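Side-chain contacts in methylated RNA-binding protein 1 (Saccharomyces cerevisiae S288c, PDB 4RCM), which recognises and binds N6-methyladenosine-containing RNA and, by binding the 3'-UTR of PHO4 mRNA, lowers its stability and so regulates phosphate metabolism: residues Y141-G144 against I145-I148; F65-N68 against T69-R72. All coordinates share one frame; numbering follows the deposited sequence. Where two conformers were deposited one is given.

Interaction 1 (Y141-G144 against I145-I148)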
loop_
_atom_site.group_PDB
_atom_site.type_symbol
_atom_site.label_atom_id
_atom_site.label_comp_id
_atom_site.label_asym_id
_atom_site.label_seq_id
_atom_site.Cartn_x
_atom_site.Cartn_y
_atom_site.Cartn_z
ATOM N N TYR A 141 -0.949 14.082 -0.881
ATOM C CA TYR A 141 0.126 14.007 0.097
ATOM C C TYR A 141 -0.321 14.226 1.539
ATOM O O TYR A 141 -0.113 13.360 2.429
ATOM C CB TYR A 141 1.188 15.035 -0.297
ATOM C CG TYR A 141 2.376 15.061 0.586
ATOM C CD1 TYR A 141 3.404 14.117 0.469
ATOM C CD2 TYR A 141 2.495 16.048 1.550
ATOM C CE1 TYR A 141 4.526 14.173 1.313
ATOM C CE2 TYR A 141 3.601 16.122 2.379
ATOM C CZ TYR A 141 4.614 15.198 2.273
ATOM O OH TYR A 141 5.637 15.316 3.173
ATOM N N SER A 142 -0.980 15.359 1.772
ATOM C CA SER A 142 -1.366 15.700 3.153
ATOM C C SER A 142 -2.270 14.660 3.835
ATOM O O SER A 142 -2.061 14.374 5.035
ATOM C CB SER A 142 -1.948 17.120 3.257
ATOM O OG SER A 142 -3.088 17.289 2.452
ATOM N N ILE A 143 -3.245 14.103 3.118
ATOM C CA ILE A 143 -4.111 13.049 3.655
ATOM C C ILE A 143 -3.248 11.800 3.895
ATOM O O ILE A 143 -3.342 11.139 4.948
ATOM C CB ILE A 143 -5.251 12.628 2.669
ATOM C CG1 ILE A 143 -6.077 13.824 2.139
ATOM C CG2 ILE A 143 -6.179 11.611 3.323
ATOM C CD1 ILE A 143 -6.660 14.656 3.203
ATOM N N GLY A 144 -2.408 11.441 2.922
ATOM C CA GLY A 144 -1.552 10.285 3.118
ATOM C C GLY A 144 -0.685 10.350 4.352
ATOM O O GLY A 144 -0.539 9.354 5.094
ATOM N N ILE A 145 -0.129 11.536 4.605
ATOM C CA ILE A 145 0.729 11.722 5.752
ATOM C C ILE A 145 -0.084 11.516 7.019
ATOM O O ILE A 145 0.356 10.856 8.006
ATOM C CB ILE A 145 1.374 13.150 5.769
ATOM C CG1 ILE A 145 2.453 13.269 4.691
ATOM C CG2 ILE A 145 1.942 13.461 7.128
ATOM C CD1 ILE A 145 3.680 12.398 4.929
ATOM N N SER A 146 -1.268 12.090 7.051
ATOM C CA SER A 146 -2.100 11.925 8.272
ATOM C C SER A 146 -2.466 10.441 8.478
ATOM O O SER A 146 -2.510 9.968 9.611
ATOM C CB SER A 146 -3.348 12.810 8.214
ATOM O OG SER A 146 -4.240 12.342 7.228
ATOM N N ILE A 147 -2.706 9.685 7.401
ATOM C CA ILE A 147 -2.970 8.254 7.550
ATOM C C ILE A 147 -1.704 7.483 8.028
ATOM O O ILE A 147 -1.793 6.619 8.896
ATOM C CB ILE A 147 -3.640 7.624 6.314
ATOM C CG1 ILE A 147 -4.996 8.290 6.035
ATOM C CG2 ILE A 147 -3.960 6.150 6.585
ATOM C CD1 ILE A 147 -5.458 8.177 4.597
ATOM N N ILE A 148 -0.527 7.808 7.491
ATOM C CA ILE A 148 0.715 7.192 8.004
ATOM C C ILE A 148 0.805 7.399 9.504
ATOM O O ILE A 148 1.159 6.466 10.220
ATOM C CB ILE A 148 1.989 7.749 7.333
ATOM C CG1 ILE A 148 2.012 7.346 5.872
ATOM C CG2 ILE A 148 3.239 7.231 8.009
ATOM C CD1 ILE A 148 2.209 5.836 5.648
#
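Ser146, in one of its two conformers, and Ile147 both donate to the carbonyl oxygen of Ile143, the doubly gripped acceptor of this helical stretch. The hydroxyl bond, Ser146 OG to Ile143 O, measures 2.7 Å, and the backbone bond from Ile147 N to the same Ile143 O measures 2.9 Å. The two donors come from different directions: the amide lies nearly in line with the C=O bond, whereas the hydroxyl meets it at a C=O...O angle of 120°, somewhat tilted from the carbonyl plane. In this conformer Ser146 OG stands between its own backbone N and carbonyl carbon, folding the hydroxyl back onto the preceding turn. Three further amide bonds of the i to i+4 kind run from Ile145 to Tyr141, Ser146 to Ser142 and Ile148 to Gly144; the first, Ile145 N to Tyr141 O, is 2.8 Å long.

Packing follows the same four-residue spacing. Ile145 lays its CG1 methylene over one face of the Tyr141 ring, 3.9 Å from the centroid and 16° off the ring normal, a CH-pi contact, while CD1 reaches on toward the phenol oxygen, 3.9 Å from Tyr141 OH. The ring sits there because Tyr141 CG is anti to the backbone N (chi1 -178°), and its hydroxyl is hydrogen-bonded to the carbonyl of Ile12. On another side of the helix Ile143 CG2 touches Ile147 CD1 at 3.7 Å, next to Phe120. The bond pattern is that of an alpha-helix with, in one conformer, a serine hydroxyl returned to the i-3 carbonyl, here in helix 141-151, which packs Ile145, Ile147 and Ile148 against Phe18 of strand 17-23 and Phe64 of strand 61-67 in the YTH domain's mixed sheet.

Interaction 2 (F65-N68 against T69-R72)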
loop_
_atom_site.group_PDB
_atom_site.type_symbol
_atom_site.label_atom_id
_atom_site.label_comp_id
_atom_site.label_asym_id
_atom_site.label_seq_id
_atom_site.Cartn_x
_atom_site.Cartn_y
_atom_site.Cartn_z
ATOM N N PHE A 65 -1.959 -0.878 1.537
ATOM C CA PHE A 65 -2.607 -2.168 1.245
ATOM C C PHE A 65 -3.944 -2.436 1.929
ATOM O O PHE A 65 -4.067 -2.461 3.162
ATOM C CB PHE A 65 -1.661 -3.274 1.544
ATOM C CG PHE A 65 -0.729 -3.549 0.421
ATOM C CD1 PHE A 65 0.405 -2.777 0.218
ATOM C CD2 PHE A 65 -0.988 -4.598 -0.425
ATOM C CE1 PHE A 65 1.280 -3.074 -0.854
ATOM C CE2 PHE A 65 -0.118 -4.908 -1.455
ATOM C CZ PHE A 65 0.985 -4.125 -1.687
ATOM N N SER A 66 -4.918 -2.755 1.100
ATOM C CA SER A 66 -6.233 -3.056 1.598
ATOM C C SER A 66 -6.764 -4.337 0.918
ATOM O O SER A 66 -6.406 -4.629 -0.226
ATOM C CB SER A 66 -7.115 -1.857 1.253
ATOM O OG SER A 66 -8.340 -1.928 1.942
ATOM N N ILE A 67 -7.606 -5.095 1.617
ATOM C CA ILE A 67 -8.265 -6.305 1.032
ATOM C C ILE A 67 -9.746 -5.987 0.717
ATOM O O ILE A 67 -10.540 -5.573 1.627
ATOM C CB ILE A 67 -8.157 -7.533 1.993
ATOM C CG1 ILE A 67 -6.659 -7.850 2.237
ATOM C CG2 ILE A 67 -8.865 -8.755 1.420
ATOM C CD1 ILE A 67 -6.434 -8.540 3.574
ATOM N N ASN A 68 -10.118 -6.200 -0.532
ATOM C CA ASN A 68 -11.495 -5.999 -0.970
ATOM C C ASN A 68 -12.489 -6.811 -0.132
ATOM O O ASN A 68 -12.148 -7.886 0.434
ATOM C CB ASN A 68 -11.673 -6.315 -2.463
ATOM C CG ASN A 68 -12.881 -5.608 -3.059
ATOM O OD1 ASN A 68 -13.086 -4.414 -2.818
ATOM N ND2 ASN A 68 -13.683 -6.332 -3.843
ATOM N N THR A 69 -13.701 -6.241 0.008
ATOM C CA THR A 69 -14.831 -6.820 0.704
ATOM C C THR A 69 -14.696 -6.864 2.207
ATOM O O THR A 69 -15.606 -6.425 2.883
ATOM C CB THR A 69 -15.177 -8.228 0.179
ATOM O OG1 THR A 69 -15.492 -8.148 -1.213
ATOM C CG2 THR A 69 -16.357 -8.775 0.929
ATOM N N SER A 70 -13.612 -7.428 2.746
ATOM C CA SER A 70 -13.339 -7.276 4.186
ATOM C C SER A 70 -13.099 -5.787 4.512
ATOM O O SER A 70 -13.429 -5.329 5.565
ATOM C CB SER A 70 -12.101 -8.074 4.633
ATOM O OG SER A 70 -10.945 -7.668 3.873
ATOM N N GLY A 71 -12.459 -5.081 3.584
ATOM C CA GLY A 71 -12.019 -3.713 3.807
ATOM C C GLY A 71 -10.945 -3.641 4.860
ATOM O O GLY A 71 -10.806 -2.626 5.545
ATOM N N ARG A 72 -10.181 -4.719 5.016
ATOM C CA ARG A 72 -9.083 -4.708 5.943
ATOM C C ARG A 72 -7.962 -3.827 5.393
ATOM O O ARG A 72 -7.506 -4.048 4.268
ATOM C CB ARG A 72 -8.635 -6.132 6.156
ATOM C CG ARG A 72 -8.170 -6.437 7.555
ATOM C CD ARG A 72 -7.431 -7.768 7.519
ATOM N NE ARG A 72 -6.373 -7.854 8.499
ATOM C CZ ARG A 72 -5.936 -9.007 8.971
ATOM N NH1 ARG A 72 -4.986 -9.040 9.880
ATOM N NH2 ARG A 72 -6.458 -10.140 8.515
#
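Ile67 and Arg72 meet where the chain reverses, and this is the closely knit end of the contact. Ile67 N donates to Arg72 O at 2.9 Å, in the carbonyl plane. The hydroxyl of Ser66 reaches the same oxygen from above that plane, with Ser66 OG 3.3 Å from Arg72 O; it is also hydrogen-bonded to Lys22 NZ, so Ser66, in the second shell, helps tie the turn to a lysine of the m6A-binding site. Ile67 and Arg72 lie side by side, with Ile67 CD1 4.1 Å from Arg72 CD, and Leu26 of helix 26-35 touches both. Farther out, the arginine's NE forms a salt bridge with Asp111.

The link is a tight hairpin connection between the neighbouring antiparallel strands 61-67 and 72-79 of the YTH sheet, and positive phi values at Thr69 (71°) and Gly71 (66°) help the backbone round it. Ile67 O gathers two donors at its start: Ser70 OG at 3.1 Å, from above the carbonyl plane, and Gly71 N in a weak, bent bond. Ser70 OG also rests 3.4 Å from Ile67 CB.

The outer end is looser and open to solvent. Ser70 N bonds to Asn68 O at 2.8 Å, but the C=O...N angle is only 95°. The side chains of Asn68 and Thr69 meet slackly, Asn68 ND2 lying 3.7 Å from Thr69 OG1 in the conformer described. Asn68 probably belongs to the m6A site, as in related YTH domains, and in this conformer its side chain touches Lys22.

Both contacts are local and belong to one YTH domain, with centres about 19 Å apart and nearest atoms about 9 Å apart. Strand 61-67 relates them: interaction 2 turns at its end, while isoleucines of interaction 1 rest on Phe64 earlier in the same strand. Each has three buried residues, but in interaction 1 only Ser142 is fully exposed, whereas in interaction 2 Asn68, Thr69 and Ser70 turn to solvent. Interaction 1 adds one serine hydroxyl bond to regular amide bonds and apolar packing, about 18 Å from the bound nucleic acid at its nearest atom. Interaction 2 joins two strands through irregular bonds, two serine hydroxyls and an arginine, within about 5 Å of that nucleic acid.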